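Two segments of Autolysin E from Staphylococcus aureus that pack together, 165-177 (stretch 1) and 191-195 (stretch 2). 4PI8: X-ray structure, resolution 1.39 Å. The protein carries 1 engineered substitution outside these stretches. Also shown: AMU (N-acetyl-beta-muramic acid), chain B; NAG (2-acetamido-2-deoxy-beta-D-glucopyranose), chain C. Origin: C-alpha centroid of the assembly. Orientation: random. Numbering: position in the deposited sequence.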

ATOM      1  N   LYS A 165     -10.328  -1.929   4.865  1.00 12.08           N
ATOM      2  CA  LYS A 165     -11.583  -1.976   4.150  1.00 13.56           C
ATOM      3  C   LYS A 165     -11.452  -1.371   2.736  1.00 13.18           C
ATOM      4  O   LYS A 165     -11.938  -1.955   1.750  1.00 13.83           O
ATOM      5  CB  LYS A 165     -12.661  -1.216   4.922  1.00 15.82           C
ATOM      6  CG  LYS A 165     -14.035  -1.270   4.264  1.00 17.76           C
ATOM      7  CD  LYS A 165     -15.092  -0.429   5.027  1.00 21.87           C
ATOM      8  CE  LYS A 165     -16.420  -0.531   4.284  1.00 26.47           C
ATOM      9  NZ  LYS A 165     -17.426   0.353   4.964  1.00 33.36           N
ATOM     10  N   PHE A 166     -10.779  -0.227   2.670  1.00 12.43           N
ATOM     11  CA  PHE A 166     -10.522   0.455   1.392  1.00 12.86           C
ATOM     12  C   PHE A 166      -9.684  -0.454   0.456  1.00 12.72           C
ATOM     13  O   PHE A 166     -10.029  -0.664  -0.738  1.00 13.54           O
ATOM     14  CB  PHE A 166      -9.819   1.735   1.628  1.00 13.62           C
ATOM     15  CG  PHE A 166      -9.350   2.435   0.353  1.00 14.80           C
ATOM     16  CD1 PHE A 166     -10.209   3.250  -0.361  1.00 16.21           C
ATOM     17  CD2 PHE A 166      -8.073   2.262  -0.117  1.00 14.23           C
ATOM     18  CE1 PHE A 166      -9.758   3.914  -1.518  1.00 16.24           C
ATOM     19  CE2 PHE A 166      -7.644   2.914  -1.256  1.00 16.37           C
ATOM     20  CZ  PHE A 166      -8.500   3.732  -1.943  1.00 16.52           C
ATOM     21  N   ILE A 167      -8.572  -1.042   0.954  1.00 12.21           N
ATOM     22  CA  ILE A 167      -7.735  -1.884   0.112  1.00 11.98           C
ATOM     23  C   ILE A 167      -8.509  -3.063  -0.421  1.00 12.80           C
ATOM     24  O   ILE A 167      -8.491  -3.385  -1.605  1.00 12.60           O
ATOM     25  CB  ILE A 167      -6.473  -2.279   0.901  1.00 12.43           C
ATOM     26  CG1 ILE A 167      -5.604  -1.050   1.195  1.00 12.90           C
ATOM     27  CG2 ILE A 167      -5.697  -3.358   0.151  1.00 13.02           C
ATOM     28  CD1 ILE A 167      -4.677  -1.176   2.348  1.00 14.13           C
ATOM     29  N   ARG A 168      -9.269  -3.718   0.452  1.00 12.20           N
ATOM     30  CA  ARG A 168     -10.085  -4.818   0.022  1.00 12.87           C
ATOM     31  C   ARG A 168     -11.115  -4.382  -1.034  1.00 12.78           C
ATOM     32  O   ARG A 168     -11.254  -5.018  -2.082  1.00 13.51           O
ATOM     33  CB  ARG A 168     -10.791  -5.482   1.241  1.00 13.27           C
ATOM     34  CG  ARG A 168     -12.010  -6.374   0.937  1.00 14.41           C
ATOM     35  CD  ARG A 168     -11.798  -7.503  -0.045  1.00 14.89           C
ATOM     36  NE  ARG A 168     -10.888  -8.526   0.408  1.00 14.27           N
ATOM     37  CZ  ARG A 168     -10.518  -9.552  -0.295  1.00 14.33           C
ATOM     38  NH1 ARG A 168      -9.686 -10.460   0.121  1.00 14.99           N
ATOM     39  NH2 ARG A 168     -11.049  -9.665  -1.532  1.00 17.04           N
ATOM     40  N   ASN A 169     -11.888  -3.361  -0.691  1.00 13.70           N
ATOM     41  CA  ASN A 169     -13.052  -3.000  -1.555  1.00 15.87           C
ATOM     42  C   ASN A 169     -12.631  -2.361  -2.828  1.00 15.63           C
ATOM     43  O   ASN A 169     -13.307  -2.586  -3.844  1.00 17.59           O
ATOM     44  CB  ASN A 169     -13.996  -2.107  -0.799  1.00 17.66           C
ATOM     45  CG  ASN A 169     -14.815  -2.867   0.217  1.00 22.04           C
ATOM     46  OD1 ASN A 169     -14.967  -4.043   0.115  1.00 29.30           O
ATOM     47  ND2 ASN A 169     -15.330  -2.161   1.188  1.00 28.55           N
ATOM     48  N   GLU A 170     -11.556  -1.583  -2.833  1.00 13.80           N
ATOM     49  CA  GLU A 170     -11.194  -0.840  -4.034  1.00 14.12           C
ATOM     50  C   GLU A 170     -10.099  -1.467  -4.875  1.00 14.23           C
ATOM     51  O   GLU A 170     -10.051  -1.239  -6.073  1.00 14.38           O
ATOM     52  CB  GLU A 170     -10.795   0.591  -3.716  1.00 16.88           C
ATOM     53  CG  GLU A 170     -11.891   1.281  -2.910  1.00 21.49           C
ATOM     54  CD  GLU A 170     -13.247   1.269  -3.590  1.00 30.49           C
ATOM     55  OE1 GLU A 170     -13.297   1.469  -4.839  1.00 31.04           O
ATOM     56  OE2 GLU A 170     -14.243   1.056  -2.846  1.00 39.14           O
ATOM     57  N   TYR A 171      -9.189  -2.250  -4.278  1.00 13.09           N
ATOM     58  CA  TYR A 171      -8.106  -2.900  -4.980  1.00 11.80           C
ATOM     59  C   TYR A 171      -8.347  -4.391  -5.103  1.00 12.47           C
ATOM     60  O   TYR A 171      -8.373  -4.968  -6.228  1.00 13.32           O
ATOM     61  CB  TYR A 171      -6.724  -2.544  -4.359  1.00 12.32           C
ATOM     62  CG  TYR A 171      -6.325  -1.158  -4.759  1.00 11.74           C
ATOM     63  CD1 TYR A 171      -6.845  -0.041  -4.098  1.00 12.54           C
ATOM     64  CD2 TYR A 171      -5.495  -0.930  -5.844  1.00 12.51           C
ATOM     65  CE1 TYR A 171      -6.547   1.264  -4.483  1.00 13.59           C
ATOM     66  CE2 TYR A 171      -5.226   0.382  -6.253  1.00 13.02           C
ATOM     67  CZ  TYR A 171      -5.741   1.444  -5.571  1.00 13.32           C
ATOM     68  OH  TYR A 171      -5.457   2.717  -6.006  1.00 16.02           O
ATOM     69  N   PHE A 172      -8.484  -5.112  -3.985  1.00 12.69           N
ATOM     70  CA  PHE A 172      -8.586  -6.552  -4.092  1.00 13.15           C
ATOM     71  C   PHE A 172      -9.847  -6.987  -4.891  1.00 15.63           C
ATOM     72  O   PHE A 172      -9.805  -7.930  -5.666  1.00 18.43           O
ATOM     73  CB  PHE A 172      -8.550  -7.267  -2.744  1.00 13.12           C
ATOM     74  CG  PHE A 172      -7.296  -7.063  -1.936  1.00 13.15           C
ATOM     75  CD1 PHE A 172      -6.140  -6.553  -2.485  1.00 12.61           C
ATOM     76  CD2 PHE A 172      -7.265  -7.520  -0.649  1.00 13.12           C
ATOM     77  CE1 PHE A 172      -4.987  -6.481  -1.750  1.00 13.36           C
ATOM     78  CE2 PHE A 172      -6.097  -7.469   0.067  1.00 13.69           C
ATOM     79  CZ  PHE A 172      -4.949  -6.945  -0.454  1.00 13.86           C
ATOM     80  N   GLU A 173     -10.941  -6.303  -4.680  1.00 15.16           N
ATOM     81  CA  GLU A 173     -12.188  -6.596  -5.417  1.00 16.35           C
ATOM     82  C   GLU A 173     -12.117  -6.122  -6.853  1.00 17.24           C
ATOM     83  O   GLU A 173     -13.010  -6.486  -7.650  1.00 20.46           O
ATOM     84  CB  GLU A 173     -13.383  -6.007  -4.707  1.00 17.64           C
ATOM     85  CG  GLU A 173     -13.715  -6.684  -3.378  1.00 20.60           C
ATOM     86  CD  GLU A 173     -14.050  -8.122  -3.519  1.00 25.22           C
ATOM     87  OE1 GLU A 173     -14.991  -8.461  -4.309  1.00 28.36           O
ATOM     88  OE2 GLU A 173     -13.387  -8.955  -2.945  1.00 23.59           O
ATOM     89  N   ASN A 174     -11.082  -5.388  -7.208  1.00 15.66           N
ATOM     90  CA  ASN A 174     -10.811  -4.930  -8.591  1.00 15.57           C
ATOM     91  C   ASN A 174      -9.749  -5.788  -9.252  1.00 14.66           C
ATOM     92  O   ASN A 174      -9.115  -5.325 -10.208  1.00 16.75           O
ATOM     93  CB  ASN A 174     -10.420  -3.452  -8.606  1.00 15.99           C
ATOM     94  CG  ASN A 174     -10.420  -2.835 -10.002  1.00 17.62           C
ATOM     95  OD1 ASN A 174     -11.427  -3.045 -10.730  1.00 19.45           O
ATOM     96  ND2 ASN A 174      -9.328  -2.198 -10.420  1.00 17.62           N
ATOM     97  N   ASN A 175      -9.453  -6.982  -8.721  1.00 14.86           N
ATOM     98  CA  ASN A 175      -8.473  -7.863  -9.273  1.00 15.64           C
ATOM     99  C   ASN A 175      -7.036  -7.337  -9.284  1.00 14.56           C
ATOM    100  O   ASN A 175      -6.169  -7.816 -10.025  1.00 15.76           O
ATOM    101  CB  ASN A 175      -8.900  -8.308 -10.697  1.00 18.92           C
ATOM    102  CG  ASN A 175      -8.197  -9.565 -11.154  1.00 25.12           C
ATOM    103  OD1 ASN A 175      -7.962 -10.505 -10.358  1.00 26.68           O
ATOM    104  ND2 ASN A 175      -7.861  -9.633 -12.470  1.00 29.36           N
ATOM    105  N   GLN A 176      -6.746  -6.451  -8.328  1.00 13.50           N
ATOM    106  CA  GLN A 176      -5.352  -6.008  -8.069  1.00 13.03           C
ATOM    107  C   GLN A 176      -5.004  -6.681  -6.725  1.00 13.18           C
ATOM    108  O   GLN A 176      -5.279  -6.136  -5.673  1.00 14.71           O
ATOM    109  CB  GLN A 176      -5.303  -4.489  -8.031  1.00 12.66           C
ATOM    110  CG  GLN A 176      -5.565  -3.846  -9.377  1.00 13.48           C
ATOM    111  CD  GLN A 176      -5.700  -2.334  -9.302  1.00 13.60           C
ATOM    112  OE1 GLN A 176      -6.789  -1.807  -9.080  1.00 14.01           O
ATOM    113  NE2 GLN A 176      -4.626  -1.633  -9.430  1.00 12.84           N
ATOM    114  N   LEU A 177      -4.440  -7.873  -6.836  1.00 12.29           N
ATOM    115  CA  LEU A 177      -4.298  -8.826  -5.752  1.00 13.72           C
ATOM    116  C   LEU A 177      -2.900  -8.909  -5.191  1.00 12.08           C
ATOM    117  O   LEU A 177      -2.691  -9.646  -4.211  1.00 13.46           O
ATOM    118  CB  LEU A 177      -4.692 -10.239  -6.244  1.00 17.08           C
ATOM    119  CG  LEU A 177      -6.005 -10.357  -7.009  1.00 18.59           C
ATOM    120  CD1 LEU A 177      -6.195 -11.878  -7.294  1.00 22.11           C
ATOM    121  CD2 LEU A 177      -7.112  -9.805  -6.164  1.00 19.02           C
ATOM    122  N   GLN A 191      -4.099   3.458 -14.939  1.00 12.86           N
ATOM    123  CA  GLN A 191      -5.285   3.804 -14.221  1.00 14.02           C
ATOM    124  C   GLN A 191      -5.240   3.105 -12.896  1.00 13.57           C
ATOM    125  O   GLN A 191      -4.807   1.969 -12.778  1.00 13.28           O
ATOM    126  CB  GLN A 191      -6.578   3.214 -14.938  1.00 16.97           C
ATOM    127  CG  GLN A 191      -6.781   3.838 -16.266  1.00 20.77           C
ATOM    128  CD  GLN A 191      -8.151   3.526 -16.775  1.00 20.95           C
ATOM    129  OE1 GLN A 191      -8.318   2.769 -17.729  1.00 20.17           O
ATOM    130  NE2 GLN A 191      -9.132   4.053 -16.118  1.00 20.86           N
ATOM    131  N   HIS A 192      -5.917   3.718 -11.934  1.00 12.73           N
ATOM    132  CA  HIS A 192      -6.194   3.101 -10.638  1.00 13.19           C
ATOM    133  C   HIS A 192      -4.928   2.499 -10.035  1.00 13.09           C
ATOM    134  O   HIS A 192      -4.971   1.327  -9.567  1.00 13.59           O
ATOM    135  CB  HIS A 192      -7.347   2.091 -10.704  1.00 13.70           C
ATOM    136  CG  HIS A 192      -7.970   1.898  -9.366  1.00 14.27           C
ATOM    137  ND1 HIS A 192      -7.749   0.766  -8.594  1.00 14.73           N
ATOM    138  CD2 HIS A 192      -8.654   2.763  -8.574  1.00 16.14           C
ATOM    139  CE1 HIS A 192      -8.323   0.928  -7.417  1.00 15.96           C
ATOM    140  NE2 HIS A 192      -8.869   2.129  -7.363  1.00 17.13           N
ATOM    141  N   GLN A 193      -3.902   3.291  -9.927  1.00 12.44           N
ATOM    142  CA  GLN A 193      -2.598   2.833  -9.338  1.00 12.81           C
ATOM    143  C   GLN A 193      -2.430   3.441  -7.974  1.00 12.60           C
ATOM    144  O   GLN A 193      -2.717   4.594  -7.697  1.00 14.02           O
ATOM    145  CB  GLN A 193      -1.482   3.200 -10.285  1.00 13.17           C
ATOM    146  CG  GLN A 193      -1.609   2.351 -11.544  1.00 12.72           C
ATOM    147  CD  GLN A 193      -0.603   2.513 -12.681  1.00 12.52           C
ATOM    148  OE1 GLN A 193      -0.670   1.708 -13.596  1.00 13.02           O
ATOM    149  NE2 GLN A 193       0.222   3.511 -12.653  1.00 12.88           N
ATOM    150  N   TYR A 194      -1.873   2.616  -7.065  1.00 11.89           N
ATOM    151  CA  TYR A 194      -1.932   2.996  -5.642  1.00 12.30           C
ATOM    152  C   TYR A 194      -1.026   4.125  -5.320  1.00 12.86           C
ATOM    153  O   TYR A 194      -1.309   4.895  -4.375  1.00 14.57           O
ATOM    154  CB  TYR A 194      -1.623   1.760  -4.774  1.00 11.95           C
ATOM    155  CG  TYR A 194      -2.202   1.900  -3.344  1.00 11.80           C
ATOM    156  CD1 TYR A 194      -1.512   2.658  -2.380  1.00 12.51           C
ATOM    157  CD2 TYR A 194      -3.368   1.324  -3.004  1.00 11.68           C
ATOM    158  CE1 TYR A 194      -2.093   2.862  -1.145  1.00 11.73           C
ATOM    159  CE2 TYR A 194      -3.947   1.541  -1.739  1.00 12.31           C
ATOM    160  CZ  TYR A 194      -3.277   2.307  -0.858  1.00 12.52           C
ATOM    161  OH  TYR A 194      -3.882   2.471   0.421  1.00 14.11           O
ATOM    162  N   ALA A 195       0.119   4.235  -5.995  1.00 13.31           N
ATOM    163  CA  ALA A 195       1.115   5.192  -5.632  1.00 14.68           C
ATOM    164  C   ALA A 195       1.872   5.682  -6.836  1.00 15.46           C
ATOM    165  O   ALA A 195       1.901   4.965  -7.853  1.00 15.66           O
ATOM    166  CB  ALA A 195       2.056   4.552  -4.641  1.00 15.40           C
TER
HETATM  167  C1  AMU B   1      -1.777   8.134  -5.070  1.00 17.17           C
HETATM  168  C2  AMU B   1      -3.245   7.853  -4.929  1.00 15.82           C
HETATM  169  C3  AMU B   1      -3.860   7.555  -6.306  1.00 15.15           C
HETATM  170  C4  AMU B   1      -3.517   8.726  -7.256  1.00 16.34           C
HETATM  171  C5  AMU B   1      -2.048   9.029  -7.185  1.00 17.36           C
HETATM  172  C6  AMU B   1      -1.675  10.208  -8.086  1.00 20.32           C
HETATM  173  C7  AMU B   1      -4.500   6.567  -3.193  1.00 17.75           C
HETATM  174  C8  AMU B   1      -4.606   5.219  -2.514  1.00 16.92           C
HETATM  175  C9  AMU B   1      -5.694   5.994  -6.388  1.00 16.20           C
HETATM  176  C10 AMU B   1      -6.922   5.762  -5.595  1.00 18.61           C
HETATM  177  C11 AMU B   1      -5.921   5.706  -7.870  1.00 15.74           C
HETATM  178  O1  AMU B   1      -1.195   8.461  -3.819  1.00 19.05           O
HETATM  179  O3  AMU B   1      -5.267   7.351  -6.230  1.00 15.06           O
HETATM  180  O4  AMU B   1      -3.944   8.279  -8.554  1.00 16.45           O
HETATM  181  O5  AMU B   1      -1.670   9.322  -5.863  1.00 18.33           O
HETATM  182  O6  AMU B   1      -0.260  10.402  -8.185  1.00 26.13           O
HETATM  183  O7  AMU B   1      -5.211   7.494  -2.868  1.00 17.14           O
HETATM  184  O10 AMU B   1      -7.188   4.600  -5.166  1.00 17.97           O
HETATM  185  O11 AMU B   1      -7.734   6.754  -5.397  1.00 20.01           O
HETATM  186  N2  AMU B   1      -3.500   6.677  -4.059  1.00 16.19           N
HETATM  187  C1  NAG C   2      -4.714   9.232  -9.266  1.00 16.81           C
HETATM  188  C2  NAG C   2      -4.903   8.569 -10.635  1.00 16.98           C
HETATM  189  C3  NAG C   2      -5.752   9.507 -11.510  1.00 17.44           C
HETATM  190  C4  NAG C   2      -6.999   9.837 -10.749  1.00 21.18           C
HETATM  191  C5  NAG C   2      -6.720  10.380  -9.357  1.00 21.14           C
HETATM  192  C6  NAG C   2      -8.011  10.466  -8.598  1.00 26.61           C
HETATM  193  C7  NAG C   2      -3.257   6.909 -11.522  1.00 16.95           C
HETATM  194  C8  NAG C   2      -1.993   6.732 -12.270  1.00 15.67           C
HETATM  195  N2  NAG C   2      -3.676   8.173 -11.331  1.00 15.62           N
HETATM  196  O3  NAG C   2      -6.094   8.821 -12.706  1.00 17.93           O
HETATM  197  O4  NAG C   2      -7.694  10.873 -11.439  1.00 23.82           O
HETATM  198  O5  NAG C   2      -5.950   9.425  -8.627  1.00 19.42           O
HETATM  199  O6  NAG C   2      -7.651  11.144  -7.392  1.00 27.22           O
HETATM  200  O7  NAG C   2      -3.906   5.945 -11.094  1.00 16.19           O

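This is a small, mainly aromatic contact, in which a helix and the residues that follow it pack against an irregular loop segment, pinned by two hydrogen bonds made by one glutamine. About 379 Å² is buried, counting both sides.

Tyr-171 is central. Its ring lies between two residues of the loop, with His-192 CE1 over one face and Tyr-194 CD2 over the opposite face. The ring of His-192 forms an offset stack with it, centroids 4.1 Å apart and planes at 26°. Tyr-194 approaches obliquely, with Tyr-171 CZ 3.5 Å from Tyr-194 CD2. A flat ring suits this place because both of its faces are used.

Gln-176 fixes the histidine. His-192 ND1 donates to Gln-176 OE1 at 2.8 Å, close to the plane of the imidazole. Gln-176 NE2 donates to His-192 O at 3.0 Å. An amide can do both, since it carries an acceptor and a donor side by side. Asn-174 ND2 also donates to Gln-176 OE1, at 2.9 Å, so this oxygen accepts two bonds. Glu-170 O lies 3.1 Å from His-192 CE1, closing in on the ring from the helix backbone.

Tyr-194 extends the apolar part. Its CE2 is 4.0 Å from Phe-166 CE2 and 4.3 Å from Ile-167 CG1. These three side chains are buried. The Tyr-194 hydroxyl is hydrogen-bonded elsewhere in the structure.

The CA-to-CB bond of Gln-193 points away from the first stretch, which covers little of this residue. Its backbone serves the ligand instead: Gln-193 N donates to NAG O7 at 2.9 Å. The muramic acid also bridges the stretches. Tyr-171 OH donates to AMU O10 at 2.7 Å, and AMU N2 donates to Tyr-194 O at 2.8 Å.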